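Local coordinates for ankyrin repeat domain-containing protein EMB506, chloroplastic (Arabidopsis thaliana, PDB 6JD6), which acts in the initial differentiation of the proplastid during embryo development and is required for correct cotyledon and leaf margin development, at residues P103-I108 with D129-N134; L164-A169 with F198-D203; A185-A190 with L215-Q220; G189-V194 with T227-T232; K245-L250 with K265-M270. All coordinates share one frame; numbering follows the deposited sequence.

Interaction 1 (P103-I108 with D129-N134); sequences PNLKMI and DNLIEN
Pro103 lays the flank of its ring on Leu131, with CG 3.6 Å from Leu131 CD2 and CB 3.8 Å from the same methyl. A proline suits this place because its rigid ring offers a compact apolar surface just where the loop meets the last turn of helix 125-133. The other corner of the ring, Pro103 CD, lies 4.1 Å from Asn134 ND2; that amide also makes a weak bond back to Asn130 O, where the chain leaves the helix. Next along the loop, Leu105 reaches Leu131 only with its far end, CD1 standing 3.7 Å from Leu131 CD2. The two leucines slide past each other in opposite directions. Leu131 CD2 is the methyl that meets both loop residues. With chi1 at -86°, Leu131 CG lies anti to the carbonyl carbon and CD2 extends to the loop. The core of the contact is apolar, with the Asn134 amide at its margin. Further on, Met107 and Ile108 pack against the chain of another protein, which also reaches Pro103 and Asn104. The loop is thus lodged between that partner and the first ankyrin repeat, where Leu131 in turn packs on Pro115 and Leu119 of helix 115-121.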
# COMPACT_ATOMS: atom_id res chain seq x y z
N PRO A 103 21.01 13.09 -1.37
CA PRO A 103 20.73 11.73 -0.89
C PRO A 103 21.59 10.67 -1.58
O PRO A 103 21.76 10.70 -2.80
CB PRO A 103 19.24 11.53 -1.20
CG PRO A 103 18.84 12.69 -2.06
CD PRO A 103 19.79 13.80 -1.76
N ASN A 104 22.13 9.75 -0.79
CA ASN A 104 22.96 8.67 -1.30
C ASN A 104 22.09 7.45 -1.59
O ASN A 104 21.80 6.66 -0.69
CB ASN A 104 24.04 8.32 -0.27
CG ASN A 104 25.14 7.43 -0.84
OD1 ASN A 104 24.87 6.46 -1.55
ND2 ASN A 104 26.39 7.76 -0.52
N LEU A 105 21.69 7.31 -2.85
CA LEU A 105 20.71 6.29 -3.25
C LEU A 105 21.02 4.87 -2.78
O LEU A 105 20.15 4.19 -2.24
CB LEU A 105 20.50 6.29 -4.77
CG LEU A 105 19.53 7.32 -5.37
CD1 LEU A 105 18.37 7.58 -4.43
CD2 LEU A 105 20.24 8.62 -5.70
N LYS A 106 22.26 4.42 -2.96
CA LYS A 106 22.61 3.05 -2.59
C LYS A 106 22.58 2.81 -1.08
O LYS A 106 22.29 1.70 -0.64
CB LYS A 106 23.97 2.65 -3.17
CG LYS A 106 25.16 3.32 -2.52
CD LYS A 106 26.38 2.39 -2.50
CE LYS A 106 26.07 1.10 -1.74
NZ LYS A 106 27.27 0.22 -1.62
N MET A 107 22.87 3.84 -0.29
CA MET A 107 22.92 3.68 1.16
C MET A 107 21.54 3.76 1.81
O MET A 107 21.35 3.26 2.91
CB MET A 107 23.86 4.72 1.80
CG MET A 107 25.33 4.58 1.42
SD MET A 107 26.04 2.96 1.83
CE MET A 107 25.61 2.81 3.56
N ILE A 108 20.59 4.39 1.13
CA ILE A 108 19.30 4.68 1.74
C ILE A 108 18.15 3.84 1.17
O ILE A 108 16.98 4.09 1.45
CB ILE A 108 18.95 6.18 1.61
CG1 ILE A 108 18.67 6.55 0.15
CG2 ILE A 108 20.09 7.04 2.17
CD1 ILE A 108 18.16 7.96 -0.03
N ASP A 129 10.26 14.95 -4.90
CA ASP A 129 10.74 15.83 -5.96
C ASP A 129 12.25 16.01 -5.90
O ASP A 129 12.92 16.01 -6.94
CB ASP A 129 10.04 17.19 -5.92
CG ASP A 129 8.60 17.13 -6.42
OD1 ASP A 129 8.21 16.09 -6.99
OD2 ASP A 129 7.86 18.12 -6.26
N ASN A 130 12.80 16.17 -4.70
CA ASN A 130 14.24 16.31 -4.52
C ASN A 130 15.01 15.09 -5.04
O ASN A 130 16.04 15.23 -5.69
CB ASN A 130 14.60 16.57 -3.06
CG ASN A 130 14.05 17.90 -2.55
OD1 ASN A 130 13.61 18.74 -3.33
ND2 ASN A 130 14.09 18.08 -1.24
N LEU A 131 14.49 13.91 -4.74
CA LEU A 131 15.10 12.67 -5.22
C LEU A 131 15.06 12.60 -6.74
O LEU A 131 16.07 12.28 -7.38
CB LEU A 131 14.38 11.46 -4.64
CG LEU A 131 14.84 10.96 -3.28
CD1 LEU A 131 13.95 9.83 -2.81
CD2 LEU A 131 16.29 10.50 -3.35
N ILE A 132 13.89 12.89 -7.31
CA ILE A 132 13.69 12.83 -8.75
C ILE A 132 14.55 13.87 -9.48
O ILE A 132 15.21 13.55 -10.46
CB ILE A 132 12.20 13.01 -9.10
CG1 ILE A 132 11.38 11.85 -8.54
CG2 ILE A 132 12.01 13.12 -10.62
CD1 ILE A 132 9.89 12.05 -8.64
N GLU A 133 14.54 15.10 -8.98
CA GLU A 133 15.31 16.18 -9.58
C GLU A 133 16.82 15.95 -9.49
O GLU A 133 17.59 16.51 -10.28
CB GLU A 133 14.93 17.53 -8.98
CG GLU A 133 13.52 17.98 -9.34
CD GLU A 133 13.00 19.07 -8.43
OE1 GLU A 133 13.79 19.58 -7.60
OE2 GLU A 133 11.80 19.42 -8.53
N ASN A 134 17.24 15.14 -8.53
CA ASN A 134 18.65 14.78 -8.40
C ASN A 134 19.04 13.56 -9.24
O ASN A 134 20.15 13.03 -9.10
CB ASN A 134 19.04 14.56 -6.93
CG ASN A 134 19.34 15.86 -6.22
OD1 ASN A 134 20.12 16.68 -6.70
ND2 ASN A 134 18.73 16.05 -5.06

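Interaction 2 (L164-A169 with F198-D203); sequences LLRKGA and FKYNVD. With SO4 (sulfate ion), chain I.
Tyr200 reaches across from the third ankyrin repeat to Leu165 in the second, joining the ends of helices 158-166 and 191-199, which stand next to each other in the stack. From CB the chain heads toward the neighbouring repeat, CG lying anti to the carbonyl carbon (chi1 -73°). The ring then slides along Leu165: CD2 comes within 4.1 Å of Leu165 CD1, CE2 is about equally near that methyl and Leu165 CB, and CZ is 3.6 Å from Leu165 CB. The ring meets this CB obliquely. At the tip, Tyr200 OH is 3.5 Å from Leu165 O and 4.1 Å from Arg166 CG. Tyrosine suits the place because a long flat group bridges the gap while its polar tip ends beside the Leu165 backbone at the partly exposed margin. With an alanine in place of Tyr200, Leu165 CB and CD1 would probably lose the ring that packs on them, opening a gap between the helix ends. Arg166, bent at chi3 (-59°), holds a sulfate, probably from the crystallisation liquor and also bound by His163: NH2 donates to O4 and NE to O2 at the guanidinium edge, each over 3.1 Å, the NE bond nearly straight at 168°.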
# COMPACT_ATOMS: atom_id res chain seq x y z
N LEU A 164 2.37 12.77 -8.92
CA LEU A 164 3.23 11.90 -9.74
C LEU A 164 2.81 11.90 -11.20
O LEU A 164 3.65 11.99 -12.10
CB LEU A 164 3.21 10.47 -9.20
CG LEU A 164 3.99 10.22 -7.90
CD1 LEU A 164 3.72 8.81 -7.38
CD2 LEU A 164 5.48 10.42 -8.14
N LEU A 165 1.50 11.81 -11.45
CA LEU A 165 0.97 11.82 -12.81
C LEU A 165 1.26 13.14 -13.51
O LEU A 165 1.61 13.15 -14.69
CB LEU A 165 -0.53 11.53 -12.81
CG LEU A 165 -0.91 10.09 -12.45
CD1 LEU A 165 -2.42 9.94 -12.29
CD2 LEU A 165 -0.39 9.12 -13.49
N ARG A 166 1.12 14.24 -12.78
CA ARG A 166 1.41 15.55 -13.36
C ARG A 166 2.89 15.68 -13.67
O ARG A 166 3.28 16.37 -14.62
CB ARG A 166 0.95 16.68 -12.43
CG ARG A 166 -0.55 16.91 -12.43
CD ARG A 166 -0.92 18.20 -11.70
NE ARG A 166 -0.48 18.19 -10.31
CZ ARG A 166 -1.18 17.66 -9.31
NH1 ARG A 166 -2.35 17.09 -9.54
NH2 ARG A 166 -0.70 17.69 -8.07
N LYS A 167 3.73 15.00 -12.89
CA LYS A 167 5.17 15.02 -13.11
C LYS A 167 5.64 14.04 -14.20
O LYS A 167 6.83 13.97 -14.51
CB LYS A 167 5.94 14.77 -11.81
CG LYS A 167 6.41 16.05 -11.16
CD LYS A 167 7.57 15.81 -10.22
CE LYS A 167 8.33 17.11 -9.98
NZ LYS A 167 7.41 18.23 -9.67
N GLY A 168 4.71 13.28 -14.77
CA GLY A 168 5.02 12.41 -15.89
C GLY A 168 5.27 10.95 -15.54
O GLY A 168 5.82 10.21 -16.36
N ALA A 169 4.88 10.53 -14.34
CA ALA A 169 4.96 9.12 -13.98
C ALA A 169 4.14 8.31 -14.98
O ALA A 169 3.03 8.71 -15.36
CB ALA A 169 4.45 8.90 -12.57
N PHE A 198 -8.33 7.68 -16.37
CA PHE A 198 -9.02 7.75 -17.65
C PHE A 198 -8.50 8.94 -18.46
O PHE A 198 -8.38 8.87 -19.68
CB PHE A 198 -10.53 7.91 -17.47
CG PHE A 198 -11.21 6.68 -16.92
CD1 PHE A 198 -10.59 5.44 -16.98
CD2 PHE A 198 -12.47 6.77 -16.36
CE1 PHE A 198 -11.22 4.32 -16.49
CE2 PHE A 198 -13.11 5.64 -15.86
CZ PHE A 198 -12.48 4.42 -15.93
N LYS A 199 -8.19 10.03 -17.76
CA LYS A 199 -7.73 11.24 -18.42
C LYS A 199 -6.33 11.08 -19.00
O LYS A 199 -5.92 11.83 -19.88
CB LYS A 199 -7.80 12.43 -17.47
CG LYS A 199 -9.22 12.78 -17.05
CD LYS A 199 -9.29 14.06 -16.25
CE LYS A 199 -10.74 14.48 -16.03
NZ LYS A 199 -10.86 15.87 -15.51
N TYR A 200 -5.60 10.08 -18.51
CA TYR A 200 -4.28 9.76 -19.05
C TYR A 200 -4.39 8.62 -20.06
O TYR A 200 -3.38 8.06 -20.49
CB TYR A 200 -3.30 9.42 -17.93
CG TYR A 200 -2.88 10.65 -17.16
CD1 TYR A 200 -1.77 11.39 -17.55
CD2 TYR A 200 -3.61 11.10 -16.06
CE1 TYR A 200 -1.39 12.53 -16.86
CE2 TYR A 200 -3.23 12.24 -15.37
CZ TYR A 200 -2.12 12.94 -15.77
OH TYR A 200 -1.74 14.07 -15.09
N ASN A 201 -5.62 8.30 -20.44
CA ASN A 201 -5.90 7.30 -21.47
C ASN A 201 -5.26 5.94 -21.21
O ASN A 201 -4.72 5.33 -22.13
CB ASN A 201 -5.51 7.83 -22.85
CG ASN A 201 -6.31 9.05 -23.25
OD1 ASN A 201 -7.51 8.95 -23.53
ND2 ASN A 201 -5.66 10.21 -23.29
N VAL A 202 -5.34 5.47 -19.97
CA VAL A 202 -4.86 4.14 -19.65
C VAL A 202 -5.72 3.09 -20.33
O VAL A 202 -6.87 3.33 -20.69
CB VAL A 202 -4.85 3.88 -18.13
CG1 VAL A 202 -4.01 4.94 -17.41
CG2 VAL A 202 -6.27 3.86 -17.57
N ASP A 203 -5.14 1.91 -20.53
CA ASP A 203 -5.86 0.77 -21.08
C ASP A 203 -6.73 0.17 -19.98
O ASP A 203 -6.21 -0.42 -19.03
CB ASP A 203 -4.85 -0.24 -21.62
CG ASP A 203 -5.50 -1.53 -22.10
OD1 ASP A 203 -6.73 -1.56 -22.29
OD2 ASP A 203 -4.75 -2.51 -22.31
S SO4 I . 2.25 20.09 -8.06
O1 SO4 I . 1.40 21.25 -8.29
O2 SO4 I . 2.27 19.25 -9.25
O3 SO4 I . 3.61 20.54 -7.76
O4 SO4 I . 1.73 19.33 -6.93

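Interaction 3 (A185-A190 with L215-Q220); sequences AVQVGA and LHIAVQ
Val186 presses one methyl into the backbone of helix 214-220, and this is where the contact is tight. Its CG1 lies 3.4 Å from Ala218 N and 3.5 Å from Ala218 CA, and 3.7 Å from Ala218 CB. CG1 is anti to the backbone nitrogen (chi1 170°), a turn that aims it straight at the facing helix. The small alanine probably lets the two helices come this near: the CA atoms of Val186 and Ala218 are 5.8 Å apart. Ile217 closes the side of the methyl, its CB 3.9 Å from Val186 CG1. The other part of the contact is somewhat looser. Here Ile217 CG2 rests on Gln187, 3.7 Å from its CA, 3.8 Å from its CB and 4.1 Å from its CG, so CA and the aliphatic base of the glutamine are used. Beyond CG its extended chain takes the amide to the chain of another protein, where a basic side chain binds OE1 and a polar one binds NE2. That partner also packs an aromatic side chain on Ile217 and bonds the amide of Gln220, so this flank of the contact is covered by protein. Among the helices, the pair joins the first helices of ankyrin repeats 3 and 4; behind it Val186 touches Val194 of helix 191-199, and Ala218 packs on Leu230 of helix 224-232.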
# COMPACT_ATOMS: atom_id res chain seq x y z
N ALA A 185 -5.98 0.82 -8.41
CA ALA A 185 -6.91 1.91 -8.09
C ALA A 185 -8.31 1.34 -7.91
O ALA A 185 -9.07 1.79 -7.05
CB ALA A 185 -6.90 2.96 -9.20
N VAL A 186 -8.65 0.35 -8.72
CA VAL A 186 -9.91 -0.34 -8.57
C VAL A 186 -9.94 -1.18 -7.29
O VAL A 186 -10.92 -1.14 -6.54
CB VAL A 186 -10.22 -1.20 -9.80
CG1 VAL A 186 -11.40 -2.10 -9.53
CG2 VAL A 186 -10.48 -0.30 -11.02
N GLN A 187 -8.86 -1.92 -7.01
CA GLN A 187 -8.83 -2.76 -5.81
C GLN A 187 -9.00 -1.99 -4.50
O GLN A 187 -9.65 -2.49 -3.57
CB GLN A 187 -7.58 -3.64 -5.72
CG GLN A 187 -7.76 -4.76 -4.69
CD GLN A 187 -6.49 -5.50 -4.31
OE1 GLN A 187 -5.39 -4.93 -4.36
NE2 GLN A 187 -6.63 -6.77 -3.93
N VAL A 188 -8.43 -0.79 -4.41
CA VAL A 188 -8.55 0.01 -3.19
C VAL A 188 -9.77 0.93 -3.23
O VAL A 188 -9.98 1.74 -2.34
CB VAL A 188 -7.26 0.81 -2.87
CG1 VAL A 188 -6.06 -0.12 -2.81
CG2 VAL A 188 -7.03 1.92 -3.90
N GLY A 189 -10.57 0.78 -4.29
CA GLY A 189 -11.80 1.56 -4.44
C GLY A 189 -11.61 3.06 -4.54
O GLY A 189 -12.43 3.83 -4.04
N ALA A 190 -10.52 3.49 -5.18
CA ALA A 190 -10.24 4.91 -5.34
C ALA A 190 -10.90 5.48 -6.59
O ALA A 190 -10.26 5.61 -7.64
CB ALA A 190 -8.74 5.16 -5.37
N LEU A 215 -12.26 -4.59 -14.55
CA LEU A 215 -13.68 -4.92 -14.40
C LEU A 215 -13.89 -6.11 -13.47
O LEU A 215 -14.81 -6.10 -12.65
CB LEU A 215 -14.33 -5.19 -15.76
CG LEU A 215 -15.85 -5.40 -15.73
CD1 LEU A 215 -16.53 -4.16 -15.15
CD2 LEU A 215 -16.41 -5.73 -17.11
N HIS A 216 -13.05 -7.13 -13.60
CA HIS A 216 -13.08 -8.30 -12.71
C HIS A 216 -12.89 -7.88 -11.25
O HIS A 216 -13.65 -8.30 -10.37
CB HIS A 216 -11.99 -9.32 -13.10
CG HIS A 216 -12.28 -10.07 -14.36
ND1 HIS A 216 -11.57 -9.86 -15.53
CD2 HIS A 216 -13.19 -11.03 -14.64
CE1 HIS A 216 -12.04 -10.66 -16.48
NE2 HIS A 216 -13.03 -11.38 -15.97
N ILE A 217 -11.88 -7.06 -10.99
CA ILE A 217 -11.60 -6.61 -9.64
C ILE A 217 -12.72 -5.71 -9.09
O ILE A 217 -13.08 -5.80 -7.92
CB ILE A 217 -10.26 -5.85 -9.56
CG1 ILE A 217 -9.13 -6.70 -10.15
CG2 ILE A 217 -9.94 -5.46 -8.12
CD1 ILE A 217 -7.79 -5.97 -10.17
N ALA A 218 -13.27 -4.86 -9.95
CA ALA A 218 -14.36 -3.97 -9.54
C ALA A 218 -15.56 -4.77 -9.04
O ALA A 218 -16.11 -4.50 -7.97
CB ALA A 218 -14.77 -3.07 -10.70
N VAL A 219 -15.95 -5.77 -9.82
CA VAL A 219 -17.03 -6.67 -9.44
C VAL A 219 -16.70 -7.48 -8.18
O VAL A 219 -17.55 -7.67 -7.31
CB VAL A 219 -17.40 -7.60 -10.61
CG1 VAL A 219 -18.48 -8.57 -10.20
CG2 VAL A 219 -17.86 -6.77 -11.81
N GLN A 220 -15.45 -7.93 -8.07
CA GLN A 220 -15.02 -8.64 -6.86
C GLN A 220 -15.17 -7.75 -5.62
O GLN A 220 -15.56 -8.22 -4.55
CB GLN A 220 -13.57 -9.10 -6.99
CG GLN A 220 -13.11 -10.04 -5.88
CD GLN A 220 -11.61 -10.22 -5.85
OE1 GLN A 220 -10.86 -9.24 -5.81
NE2 GLN A 220 -11.16 -11.46 -5.88

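Interaction 4 (G189-V194 with T227-T232); sequences GALQTV and TKILLT
Stacking of the second helices of ankyrin repeats 3 and 4 brings Ile229 up against Leu191 and Val194. One methyl, Ile229 CG2, does the touching for both: it stands 4.1 Å from Leu191 CD1 and 4.2 Å from Val194 CG1. With chi1 at -150°, this branch sits between the backbone nitrogen and the carbonyl carbon of Ile229, and it lies against two residues three apart on helix 191-199. Leu191 approaches slantwise with its far end, whereas Val194 and Ile229 run past each other in opposite directions. Branched aliphatic residues suit the site because their methyls meet in a wholly apolar seam without burying a polar group. The spacing is easy, with 8.6 Å between the CA atoms of Val194 and Leu230, and only 123 Å² is buried in all. Gly189, whose positive phi suits glycine, ends the preceding helix in a Schellman motif, and Ala190 occupies the N-cap position of helix 191-199. Val194 also packs on Ile182 and Ala185 of helix 181-187, so it joins the two helices of its own repeat as well as the next repeat. Such layering of aliphatic side chains from one helix-turn-helix unit to the next is characteristic of the ankyrin fold.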
# COMPACT_ATOMS: atom_id res chain seq x y z
N GLY A 189 -10.57 0.78 -4.29
CA GLY A 189 -11.80 1.56 -4.44
C GLY A 189 -11.61 3.06 -4.54
O GLY A 189 -12.43 3.83 -4.04
N ALA A 190 -10.52 3.49 -5.18
CA ALA A 190 -10.24 4.91 -5.34
C ALA A 190 -10.90 5.48 -6.59
O ALA A 190 -10.26 5.61 -7.64
CB ALA A 190 -8.74 5.16 -5.37
N LEU A 191 -12.18 5.82 -6.48
CA LEU A 191 -12.96 6.30 -7.62
C LEU A 191 -12.36 7.53 -8.31
O LEU A 191 -12.35 7.62 -9.54
CB LEU A 191 -14.41 6.60 -7.19
CG LEU A 191 -15.37 7.16 -8.24
CD1 LEU A 191 -15.53 6.20 -9.42
CD2 LEU A 191 -16.73 7.48 -7.62
N GLN A 192 -11.84 8.48 -7.53
CA GLN A 192 -11.29 9.70 -8.11
C GLN A 192 -9.99 9.42 -8.86
O GLN A 192 -9.72 10.04 -9.88
CB GLN A 192 -11.07 10.77 -7.04
CG GLN A 192 -12.36 11.26 -6.39
CD GLN A 192 -13.37 11.77 -7.41
OE1 GLN A 192 -14.47 11.23 -7.52
NE2 GLN A 192 -13.00 12.81 -8.15
N THR A 193 -9.21 8.47 -8.35
CA THR A 193 -7.99 8.04 -9.03
C THR A 193 -8.32 7.32 -10.33
O THR A 193 -7.65 7.51 -11.35
CB THR A 193 -7.14 7.14 -8.11
OG1 THR A 193 -6.74 7.89 -6.96
CG2 THR A 193 -5.90 6.63 -8.83
N VAL A 194 -9.37 6.49 -10.30
CA VAL A 194 -9.85 5.82 -11.51
C VAL A 194 -10.23 6.83 -12.59
O VAL A 194 -9.81 6.71 -13.74
CB VAL A 194 -11.05 4.90 -11.20
CG1 VAL A 194 -11.69 4.40 -12.49
CG2 VAL A 194 -10.61 3.72 -10.32
N THR A 227 -17.67 -0.23 -11.01
CA THR A 227 -18.07 -1.16 -12.06
C THR A 227 -18.74 -0.40 -13.20
O THR A 227 -18.41 -0.59 -14.38
CB THR A 227 -19.02 -2.26 -11.53
OG1 THR A 227 -18.34 -3.08 -10.58
CG2 THR A 227 -19.54 -3.14 -12.68
N LYS A 228 -19.68 0.48 -12.85
CA LYS A 228 -20.41 1.26 -13.84
C LYS A 228 -19.51 2.19 -14.64
O LYS A 228 -19.63 2.30 -15.85
CB LYS A 228 -21.53 2.07 -13.18
CG LYS A 228 -22.27 2.98 -14.15
CD LYS A 228 -23.53 3.57 -13.54
CE LYS A 228 -24.31 4.37 -14.58
NZ LYS A 228 -25.64 4.82 -14.07
N ILE A 229 -18.60 2.87 -13.95
CA ILE A 229 -17.75 3.84 -14.63
C ILE A 229 -16.73 3.18 -15.56
O ILE A 229 -16.36 3.75 -16.59
CB ILE A 229 -17.10 4.85 -13.66
CG1 ILE A 229 -16.89 6.19 -14.36
CG2 ILE A 229 -15.81 4.31 -13.08
CD1 ILE A 229 -16.37 7.27 -13.45
N LEU A 230 -16.29 1.97 -15.21
CA LEU A 230 -15.43 1.20 -16.11
C LEU A 230 -16.18 0.84 -17.39
O LEU A 230 -15.64 0.99 -18.49
CB LEU A 230 -14.92 -0.06 -15.41
CG LEU A 230 -13.80 0.15 -14.38
CD1 LEU A 230 -13.53 -1.13 -13.58
CD2 LEU A 230 -12.53 0.62 -15.08
N LEU A 231 -17.42 0.38 -17.25
CA LEU A 231 -18.24 0.00 -18.40
C LEU A 231 -18.56 1.21 -19.29
O LEU A 231 -18.63 1.08 -20.51
CB LEU A 231 -19.55 -0.65 -17.92
CG LEU A 231 -19.42 -2.04 -17.28
CD1 LEU A 231 -20.71 -2.41 -16.56
CD2 LEU A 231 -19.08 -3.09 -18.34
N THR A 232 -18.75 2.36 -18.67
CA THR A 232 -19.01 3.60 -19.40
C THR A 232 -17.76 4.05 -20.16
O THR A 232 -17.85 4.77 -21.16
CB THR A 232 -19.45 4.72 -18.42
OG1 THR A 232 -20.69 4.36 -17.80
CG2 THR A 232 -19.63 6.05 -19.13

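Interaction 5 (K245-L250 with K265-M270); sequences KLALDL and KLLKIM
Leu267 points its two methyls at the first turn of helix 247-252, dividing them between Ala247 and Leu248. CD1 lies 3.7 Å from Ala247 O and 3.8 Å from Leu248 CA, while CD2 meets Ala247 CB at 4.1 Å. The short alanine leaves room for a leucine to sit against backbone, and the CA atoms of Leu248 and Leu267 are 6.5 Å apart. Beside this pair, Leu248 and Lys268 cross at a slant. Lys268 is bent at chi2 (-64°), which turns its tail back over the leucine, CE standing 3.8 Å and NZ 3.7 Å from Leu248 CD2. A lysine suits this outer position, since its CE can lie over a methyl while the ammonium end stays near the partly exposed margin. Within the same turn, Asp249 OD2 accepts a hydrogen bond, 2.8 Å long, from Leu246 N at the N-cap position. The two helices form the last ankyrin repeat; Ala247 also packs on Leu215 and Val219 of helix 214-220, and Leu266 on Arg224 of helix 224-232.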
# COMPACT_ATOMS: atom_id res chain seq x y z
N LYS A 245 -13.36 -17.17 -16.41
CA LYS A 245 -14.37 -16.42 -15.66
C LYS A 245 -14.69 -15.06 -16.28
O LYS A 245 -13.79 -14.27 -16.56
CB LYS A 245 -13.91 -16.19 -14.22
CG LYS A 245 -13.47 -17.43 -13.47
CD LYS A 245 -12.79 -16.99 -12.17
CE LYS A 245 -12.23 -18.17 -11.37
NZ LYS A 245 -11.54 -17.68 -10.15
N LEU A 246 -15.98 -14.80 -16.48
CA LEU A 246 -16.46 -13.47 -16.85
C LEU A 246 -16.66 -12.66 -15.58
O LEU A 246 -16.81 -13.22 -14.50
CB LEU A 246 -17.80 -13.57 -17.57
CG LEU A 246 -17.82 -14.14 -18.99
CD1 LEU A 246 -19.26 -14.39 -19.44
CD2 LEU A 246 -17.12 -13.18 -19.94
N ALA A 247 -16.67 -11.33 -15.72
CA ALA A 247 -17.05 -10.47 -14.60
C ALA A 247 -18.45 -10.87 -14.11
O ALA A 247 -18.74 -10.82 -12.91
CB ALA A 247 -17.02 -9.01 -15.01
N LEU A 248 -19.29 -11.29 -15.04
CA LEU A 248 -20.62 -11.80 -14.72
C LEU A 248 -20.57 -12.94 -13.70
O LEU A 248 -21.38 -12.99 -12.78
CB LEU A 248 -21.33 -12.27 -15.99
CG LEU A 248 -22.72 -12.89 -15.79
CD1 LEU A 248 -23.67 -11.87 -15.17
CD2 LEU A 248 -23.27 -13.42 -17.10
N ASP A 249 -19.61 -13.85 -13.88
CA ASP A 249 -19.43 -14.95 -12.93
C ASP A 249 -19.08 -14.44 -11.53
O ASP A 249 -19.57 -14.97 -10.53
CB ASP A 249 -18.35 -15.92 -13.44
CG ASP A 249 -18.75 -16.59 -14.74
OD1 ASP A 249 -19.91 -17.03 -14.84
OD2 ASP A 249 -17.90 -16.66 -15.66
N LEU A 250 -18.23 -13.42 -11.47
CA LEU A 250 -17.85 -12.83 -10.19
C LEU A 250 -19.03 -12.14 -9.52
O LEU A 250 -19.12 -12.10 -8.29
CB LEU A 250 -16.69 -11.84 -10.36
CG LEU A 250 -15.36 -12.42 -10.85
CD1 LEU A 250 -14.25 -11.40 -10.72
CD2 LEU A 250 -15.01 -13.67 -10.08
N LYS A 265 -27.12 -6.71 -12.98
CA LYS A 265 -27.93 -5.77 -13.75
C LYS A 265 -27.04 -4.80 -14.54
O LYS A 265 -27.23 -4.61 -15.73
CB LYS A 265 -28.87 -5.02 -12.81
CG LYS A 265 -29.84 -4.07 -13.48
CD LYS A 265 -31.10 -3.90 -12.65
CE LYS A 265 -30.77 -3.54 -11.20
NZ LYS A 265 -32.00 -3.30 -10.40
N LEU A 266 -26.06 -4.20 -13.86
CA LEU A 266 -25.08 -3.34 -14.52
C LEU A 266 -24.36 -4.06 -15.66
O LEU A 266 -24.13 -3.49 -16.73
CB LEU A 266 -24.04 -2.83 -13.52
CG LEU A 266 -24.49 -1.74 -12.55
CD1 LEU A 266 -23.39 -1.44 -11.54
CD2 LEU A 266 -24.89 -0.49 -13.30
N LEU A 267 -24.01 -5.33 -15.44
CA LEU A 267 -23.24 -6.10 -16.40
C LEU A 267 -24.08 -6.55 -17.59
O LEU A 267 -23.54 -6.90 -18.64
CB LEU A 267 -22.59 -7.30 -15.72
CG LEU A 267 -21.45 -6.98 -14.76
CD1 LEU A 267 -21.14 -8.17 -13.86
CD2 LEU A 267 -20.21 -6.54 -15.53
N LYS A 268 -25.40 -6.56 -17.43
CA LYS A 268 -26.29 -6.99 -18.50
C LYS A 268 -26.82 -5.83 -19.33
O LYS A 268 -27.30 -6.02 -20.44
CB LYS A 268 -27.46 -7.80 -17.93
CG LYS A 268 -27.08 -9.21 -17.48
CD LYS A 268 -26.62 -10.05 -18.66
CE LYS A 268 -26.37 -11.50 -18.25
NZ LYS A 268 -25.95 -12.36 -19.40
N ILE A 269 -26.72 -4.62 -18.78
CA ILE A 269 -27.29 -3.44 -19.43
C ILE A 269 -26.23 -2.45 -19.93
O ILE A 269 -26.29 -2.00 -21.07
CB ILE A 269 -28.29 -2.73 -18.50
CG1 ILE A 269 -29.45 -3.67 -18.18
CG2 ILE A 269 -28.80 -1.45 -19.14
CD1 ILE A 269 -30.43 -3.11 -17.17
N MET A 270 -25.27 -2.12 -19.07
CA MET A 270 -24.21 -1.18 -19.43
C MET A 270 -23.15 -1.81 -20.35
O MET A 270 -22.83 -2.99 -20.20
CB MET A 270 -23.53 -0.61 -18.17
CG MET A 270 -24.45 0.18 -17.26
SD MET A 270 -25.15 1.64 -18.06
CE MET A 270 -26.26 2.23 -16.79

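The five contacts run along the ankyrin stack from its N-terminal loop to its last repeat, interactions 1 and 5 lying about 46 Å apart between centres. Interactions 1 and 2 are joined by a long, weak ion pair, Asp129 OD2 to Lys167 NZ at 3.4 Å; the sulfate lies beside Arg166 of interaction 2. Interactions 3 and 4, about 8 Å between centres, share Gly189 and Ala190 and tie repeats 3 and 4 through their first and second helices respectively. Phe198 packs on Ile229 and Leu230, linking interaction 2 to interaction 4. Interaction 5 adds the final repeat: His216 NE2 probably hydrogen-bonds Lys245 O at 3.0 Å, and Leu231 packs on Leu266 and Met270.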